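Local structure of glycosyl hydrolase (Streptomyces cattleya, 7LR8) at residues B[191-203]-B[213-226]. The protein is a family GH5_18 glycoside hydrolase that probably cleaves the Man-beta-1,4-GlcNAc disaccharide of the N-glycan core. The protein carries 1 engineered substitution. Sequence-based numbering, arbitrary orientation. Where two conformers were deposited one is given.
Sequences RLHLHAEYDAAWY and HSARIGAVTAVHSW. With BMA (beta-D-mannopyranose), chain D; NAG (2-acetamido-2-deoxy-beta-D-glucopyranose), chain C.
His195 reaches the carbonyl of His213 in the short helix 211-216. From CB the ring leaves between the backbone N and the carbonyl carbon (chi1 71°), which carries it towards the helix. ND1 donates to Glu197 OE1 at 2.6 Å, and that oxygen accepts through its anti lone pair. CE1 passes Ser214 CA at 3.6 Å, and CD2 lies 3.3 Å from Ile217 O. At the tip NE2 donates to His213 O at 2.8 Å; the acceptor lies in the ring plane, yet the donor stands 60° above the carbonyl plane, while Ile217 N comes from the opposite face. The bonds at ND1 and NE2 together fix the ring's rotation. Strands 194-196 and 221-225 run parallel, 20° apart, as consecutive strands of the (beta/alpha)8 barrel of family GH5. Direct bonding being sparse, waters bridge this region: one links Glu197 O, just after strand 194-196, to His224 N. Between the strands, Ala196 CB meets Ala222 CB at 3.7 Å. Nearer the sugar, the Trp226 ring lies under mannose, BMA O5 standing 3.3 Å above its plane, and NE1 is hydrogen-bonded to Glu268 OE1. With the indole cut back to an alanine, the mannose is likely to lose the ring face beneath it and Glu268 its N-H partner.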
loop_
_atom_site.group_PDB
_atom_site.type_symbol
_atom_site.label_atom_id
_atom_site.label_comp_id
_atom_site.label_asym_id
_atom_site.label_seq_id
_atom_site.Cartn_x
_atom_site.Cartn_y
_atom_site.Cartn_z
ATOM N N ARG B 191 24.069 -18.322 8.229
ATOM C CA ARG B 191 22.870 -18.330 9.051
ATOM C C ARG B 191 21.776 -19.154 8.369
ATOM O O ARG B 191 21.945 -19.672 7.260
ATOM C CB ARG B 191 22.420 -16.897 9.338
ATOM C CG ARG B 191 22.791 -16.376 10.728
ATOM C CD ARG B 191 24.244 -16.663 11.082
ATOM N NE ARG B 191 25.179 -15.976 10.197
ATOM C CZ ARG B 191 25.693 -14.775 10.441
ATOM N NH1 ARG B 191 26.553 -14.227 9.584
ATOM N NH2 ARG B 191 25.349 -14.121 11.542
ATOM N N LEU B 192 20.636 -19.281 9.045
ATOM C CA LEU B 192 19.573 -20.208 8.649
ATOM C C LEU B 192 18.591 -19.475 7.745
ATOM O O LEU B 192 17.684 -18.796 8.225
ATOM C CB LEU B 192 18.872 -20.765 9.885
ATOM C CG LEU B 192 17.799 -21.837 9.675
ATOM C CD1 LEU B 192 18.475 -23.147 9.323
ATOM C CD2 LEU B 192 16.903 -22.002 10.909
ATOM N N HIS B 193 18.765 -19.609 6.431
ATOM C CA HIS B 193 17.942 -18.891 5.463
ATOM C C HIS B 193 17.049 -19.879 4.728
ATOM O O HIS B 193 17.533 -20.888 4.195
ATOM C CB HIS B 193 18.801 -18.098 4.470
ATOM C CG HIS B 193 19.771 -17.176 5.138
ATOM N ND1 HIS B 193 19.379 -16.243 6.078
ATOM C CD2 HIS B 193 21.118 -17.062 5.028
ATOM C CE1 HIS B 193 20.445 -15.583 6.502
ATOM N NE2 HIS B 193 21.512 -16.066 5.888
ATOM N N LEU B 194 15.757 -19.575 4.694
ATOM C CA LEU B 194 14.750 -20.473 4.156
ATOM C C LEU B 194 13.644 -19.646 3.513
ATOM O O LEU B 194 13.633 -18.413 3.579
ATOM C CB LEU B 194 14.160 -21.359 5.261
ATOM C CG LEU B 194 13.421 -20.569 6.348
ATOM C CD1 LEU B 194 12.152 -21.292 6.780
ATOM C CD2 LEU B 194 14.310 -20.322 7.579
ATOM N N HIS B 195 12.679 -20.342 2.929
ATOM C CA HIS B 195 11.449 -19.726 2.462
ATOM C C HIS B 195 10.298 -20.543 3.027
ATOM O O HIS B 195 10.482 -21.691 3.441
ATOM C CB HIS B 195 11.404 -19.654 0.921
ATOM C CG HIS B 195 11.226 -20.983 0.259
ATOM N ND1 HIS B 195 10.014 -21.406 -0.244
ATOM C CD2 HIS B 195 12.105 -21.983 0.015
ATOM C CE1 HIS B 195 10.152 -22.610 -0.766
ATOM N NE2 HIS B 195 11.413 -22.982 -0.625
ATOM N N ALA B 196 9.110 -19.936 3.075
ATOM C CA ALA B 196 7.987 -20.503 3.822
ATOM C C ALA B 196 6.714 -20.262 3.032
ATOM O O ALA B 196 6.241 -19.124 2.948
ATOM C CB ALA B 196 7.874 -19.884 5.213
ATOM N N GLU B 197 6.160 -21.324 2.464
ATOM C CA GLU B 197 4.997 -21.214 1.591
ATOM C C GLU B 197 3.771 -21.832 2.255
ATOM O O GLU B 197 3.879 -22.841 2.962
ATOM C CB GLU B 197 5.270 -21.897 0.247
ATOM C CG GLU B 197 6.635 -21.536 -0.386
ATOM C CD GLU B 197 6.894 -20.036 -0.480
ATOM O OE1 GLU B 197 8.081 -19.626 -0.470
ATOM O OE2 GLU B 197 5.927 -19.256 -0.570
ATOM N N TYR B 198 2.606 -21.220 2.038
ATOM C CA TYR B 198 1.381 -21.759 2.620
ATOM C C TYR B 198 0.941 -23.013 1.862
ATOM O O TYR B 198 1.483 -23.352 0.809
ATOM C CB TYR B 198 0.289 -20.691 2.667
ATOM C CG TYR B 198 -0.689 -20.652 1.508
ATOM C CD1 TYR B 198 -0.360 -20.029 0.313
ATOM C CD2 TYR B 198 -1.968 -21.194 1.642
ATOM C CE1 TYR B 198 -1.265 -19.970 -0.741
ATOM C CE2 TYR B 198 -2.879 -21.137 0.601
ATOM C CZ TYR B 198 -2.520 -20.522 -0.585
ATOM O OH TYR B 198 -3.442 -20.475 -1.612
ATOM N N ASP B 199 -0.049 -23.726 2.425
ATOM C CA ASP B 199 -0.248 -25.133 2.071
ATOM C C ASP B 199 -0.708 -25.355 0.630
ATOM O O ASP B 199 -0.781 -26.517 0.212
ATOM C CB ASP B 199 -1.206 -25.822 3.073
ATOM C CG ASP B 199 -2.617 -25.222 3.100
ATOM O OD1 ASP B 199 -3.080 -24.665 2.076
ATOM O OD2 ASP B 199 -3.263 -25.320 4.172
ATOM N N ALA B 200 -0.994 -24.301 -0.146
ATOM C CA ALA B 200 -1.170 -24.490 -1.585
ATOM C C ALA B 200 0.040 -25.172 -2.211
ATOM O O ALA B 200 -0.095 -25.898 -3.205
ATOM C CB ALA B 200 -1.405 -23.146 -2.275
ATOM N N ALA B 201 1.229 -24.964 -1.641
ATOM C CA ALA B 201 2.420 -25.617 -2.181
ATOM C C ALA B 201 2.321 -27.138 -2.101
ATOM O O ALA B 201 2.944 -27.836 -2.906
ATOM C CB ALA B 201 3.672 -25.133 -1.447
ATOM N N TRP B 202 1.557 -27.670 -1.145
ATOM C CA TRP B 202 1.366 -29.112 -1.024
ATOM C C TRP B 202 0.025 -29.596 -1.555
ATOM O O TRP B 202 -0.096 -30.777 -1.886
ATOM C CB TRP B 202 1.491 -29.555 0.445
ATOM C CG TRP B 202 2.634 -28.891 1.147
ATOM C CD1 TRP B 202 2.591 -27.741 1.880
ATOM C CD2 TRP B 202 3.995 -29.320 1.153
ATOM N NE1 TRP B 202 3.842 -27.434 2.351
ATOM C CE2 TRP B 202 4.723 -28.390 1.918
ATOM C CE3 TRP B 202 4.668 -30.401 0.588
ATOM C CZ2 TRP B 202 6.090 -28.508 2.132
ATOM C CZ3 TRP B 202 6.025 -30.520 0.802
ATOM C CH2 TRP B 202 6.723 -29.579 1.567
ATOM N N TYR B 203 -0.975 -28.722 -1.657
ATOM C CA TYR B 203 -2.355 -29.150 -1.818
ATOM C C TYR B 203 -3.012 -28.749 -3.137
ATOM O O TYR B 203 -4.005 -29.382 -3.517
ATOM C CB TYR B 203 -3.215 -28.584 -0.676
ATOM C CG TYR B 203 -3.009 -29.203 0.690
ATOM C CD1 TYR B 203 -2.172 -30.306 0.885
ATOM C CD2 TYR B 203 -3.668 -28.683 1.791
ATOM C CE1 TYR B 203 -2.011 -30.866 2.162
ATOM C CE2 TYR B 203 -3.518 -29.233 3.053
ATOM C CZ TYR B 203 -2.695 -30.318 3.236
ATOM O OH TYR B 203 -2.574 -30.852 4.509
ATOM N N HIS B 213 10.184 -27.280 -4.259
ATOM C CA HIS B 213 10.771 -25.994 -3.876
ATOM C C HIS B 213 10.915 -25.890 -2.363
ATOM O O HIS B 213 11.948 -25.430 -1.859
ATOM C CB HIS B 213 9.922 -24.819 -4.368
ATOM C CG HIS B 213 9.810 -24.687 -5.858
ATOM N ND1 HIS B 213 8.691 -24.152 -6.459
ATOM C CD2 HIS B 213 10.680 -24.959 -6.860
ATOM C CE1 HIS B 213 8.862 -24.130 -7.767
ATOM N NE2 HIS B 213 10.061 -24.611 -8.039
ATOM N N SER B 214 9.874 -26.285 -1.622
ATOM C CA SER B 214 9.895 -26.135 -0.170
ATOM C C SER B 214 10.928 -27.052 0.479
ATOM O O SER B 214 11.581 -26.672 1.460
ATOM C CB SER B 214 8.505 -26.416 0.403
ATOM O OG SER B 214 7.628 -25.327 0.145
ATOM N N ALA B 215 11.094 -28.260 -0.054
ATOM C CA ALA B 215 11.959 -29.265 0.548
ATOM C C ALA B 215 13.366 -29.287 -0.038
ATOM O O ALA B 215 14.240 -29.965 0.514
ATOM C CB ALA B 215 11.322 -30.658 0.405
ATOM N N ARG B 216 13.620 -28.565 -1.128
ATOM C CA ARG B 216 14.930 -28.616 -1.764
ATOM C C ARG B 216 15.591 -27.258 -1.964
ATOM O O ARG B 216 16.735 -27.211 -2.435
ATOM C CB ARG B 216 14.833 -29.338 -3.118
ATOM C CG ARG B 216 14.318 -30.757 -2.985
ATOM C CD ARG B 216 14.051 -31.417 -4.331
ATOM N NE ARG B 216 13.242 -32.622 -4.160
ATOM C CZ ARG B 216 12.714 -33.329 -5.155
ATOM N NH1 ARG B 216 12.905 -32.961 -6.418
ATOM N NH2 ARG B 216 11.990 -34.410 -4.884
ATOM N N ILE B 217 14.914 -26.157 -1.638
ATOM C CA ILE B 217 15.489 -24.818 -1.682
ATOM C C ILE B 217 15.423 -24.234 -0.276
ATOM O O ILE B 217 14.400 -24.367 0.404
ATOM C CB ILE B 217 14.742 -23.918 -2.690
ATOM C CG1 ILE B 217 14.703 -24.569 -4.076
ATOM C CG2 ILE B 217 15.395 -22.564 -2.797
ATOM C CD1 ILE B 217 13.961 -23.740 -5.110
ATOM N N GLY B 218 16.512 -23.602 0.167
ATOM C CA GLY B 218 16.589 -23.087 1.521
ATOM C C GLY B 218 17.004 -24.167 2.519
ATOM O O GLY B 218 17.045 -25.358 2.219
ATOM N N ALA B 219 17.307 -23.725 3.743
ATOM C CA ALA B 219 18.046 -24.560 4.695
ATOM C C ALA B 219 17.191 -25.650 5.343
ATOM O O ALA B 219 17.708 -26.729 5.663
ATOM C CB ALA B 219 18.651 -23.679 5.789
ATOM N N VAL B 220 15.917 -25.372 5.598
ATOM C CA VAL B 220 15.001 -26.321 6.227
ATOM C C VAL B 220 13.657 -26.157 5.532
ATOM O O VAL B 220 13.398 -25.147 4.877
ATOM C CB VAL B 220 14.862 -26.095 7.756
ATOM C CG1 VAL B 220 16.224 -26.173 8.455
ATOM C CG2 VAL B 220 14.196 -24.758 8.050
ATOM N N THR B 221 12.795 -27.168 5.662
ATOM C CA THR B 221 11.450 -27.065 5.104
ATOM C C THR B 221 10.534 -26.410 6.127
ATOM O O THR B 221 10.466 -26.857 7.277
ATOM C CB THR B 221 10.893 -28.440 4.732
ATOM O OG1 THR B 221 11.812 -29.118 3.874
ATOM C CG2 THR B 221 9.551 -28.301 4.028
ATOM N N ALA B 222 9.823 -25.364 5.716
ATOM C CA ALA B 222 8.868 -24.707 6.595
ATOM C C ALA B 222 7.457 -25.113 6.199
ATOM O O ALA B 222 7.109 -25.073 5.016
ATOM C CB ALA B 222 9.025 -23.188 6.540
ATOM N N VAL B 223 6.660 -25.528 7.177
ATOM C CA VAL B 223 5.246 -25.813 6.952
ATOM C C VAL B 223 4.418 -24.962 7.905
ATOM O O VAL B 223 4.825 -24.677 9.042
ATOM C CB VAL B 223 4.907 -27.311 7.130
ATOM C CG1 VAL B 223 5.587 -28.140 6.038
ATOM C CG2 VAL B 223 5.315 -27.794 8.506
ATOM N N HIS B 224 3.245 -24.548 7.419
ATOM C CA HIS B 224 2.290 -23.744 8.174
ATOM C C HIS B 224 0.981 -24.524 8.231
ATOM O O HIS B 224 0.350 -24.737 7.190
ATOM C CB HIS B 224 2.057 -22.387 7.503
ATOM C CG HIS B 224 3.285 -21.537 7.373
ATOM N ND1 HIS B 224 3.369 -20.503 6.463
ATOM C CD2 HIS B 224 4.466 -21.548 8.039
ATOM C CE1 HIS B 224 4.546 -19.913 6.574
ATOM N NE2 HIS B 224 5.235 -20.533 7.517
ATOM N N SER B 225 0.565 -24.940 9.438
ATOM C CA SER B 225 -0.553 -25.872 9.593
ATOM C C SER B 225 -1.809 -25.145 10.073
ATOM O O SER B 225 -1.859 -24.663 11.211
ATOM C CB SER B 225 -0.193 -26.985 10.568
ATOM O OG SER B 225 -1.295 -27.869 10.692
ATOM N N TRP B 226 -2.837 -25.118 9.226
ATOM C CA TRP B 226 -4.051 -24.347 9.496
ATOM C C TRP B 226 -5.267 -25.187 9.148
ATOM O O TRP B 226 -5.575 -25.380 7.964
ATOM C CB TRP B 226 -4.041 -23.035 8.707
ATOM C CG TRP B 226 -3.047 -22.092 9.267
ATOM C CD1 TRP B 226 -1.819 -21.779 8.748
ATOM C CD2 TRP B 226 -3.173 -21.359 10.481
ATOM N NE1 TRP B 226 -1.182 -20.870 9.564
ATOM C CE2 TRP B 226 -1.984 -20.618 10.650
ATOM C CE3 TRP B 226 -4.162 -21.281 11.462
ATOM C CZ2 TRP B 226 -1.784 -19.773 11.741
ATOM C CZ3 TRP B 226 -3.961 -20.442 12.554
ATOM C CH2 TRP B 226 -2.783 -19.711 12.690
HETATM C C1 BMA D . -1.339 -17.518 7.855
HETATM C C2 BMA D . -0.418 -16.427 8.489
HETATM C C3 BMA D . -1.215 -15.148 8.648
HETATM C C4 BMA D . -2.633 -15.456 9.298
HETATM C C5 BMA D . -2.720 -16.927 9.793
HETATM C C6 BMA D . -4.085 -17.303 10.329
HETATM O O2 BMA D . 0.723 -16.168 7.686
HETATM O O3 BMA D . -1.305 -14.439 7.386
HETATM O O4 BMA D . -2.814 -14.585 10.380
HETATM O O5 BMA D . -2.477 -17.824 8.694
HETATM O O6 BMA D . -5.031 -17.145 9.243
HETATM C C1 NAG C . -4.852 -18.158 3.910
HETATM C C2 NAG C . -4.911 -16.748 4.496
HETATM C C3 NAG C . -3.559 -16.368 5.116
HETATM C C4 NAG C . -3.071 -17.444 6.084
HETATM C C5 NAG C . -3.073 -18.787 5.352
HETATM C C6 NAG C . -2.650 -19.973 6.183
HETATM C C7 NAG C . -6.265 -14.888 3.609
HETATM C C8 NAG C . -6.519 -14.001 2.422
HETATM N N2 NAG C . -5.291 -15.794 3.465
HETATM O O1 NAG C . -6.121 -18.517 3.476
HETATM O O3 NAG C . -3.664 -15.115 5.780
HETATM O O4 NAG C . -1.764 -17.082 6.529
HETATM O O5 NAG C . -4.404 -19.070 4.901
HETATM O O6 NAG C . -2.532 -21.138 5.377
HETATM O O7 NAG C . -6.908 -14.781 4.653
HETATM O O HOH W 1 10.346 -24.432 2.879
HETATM O O HOH W 2 13.274 -23.338 2.788
HETATM O O HOH W 3 7.688 -23.899 2.444
HETATM O O HOH W 4 2.559 -24.761 4.618
HETATM O O HOH W 5 -2.108 -25.965 6.542
HETATM O O HOH W 6 -0.608 -22.871 5.152
#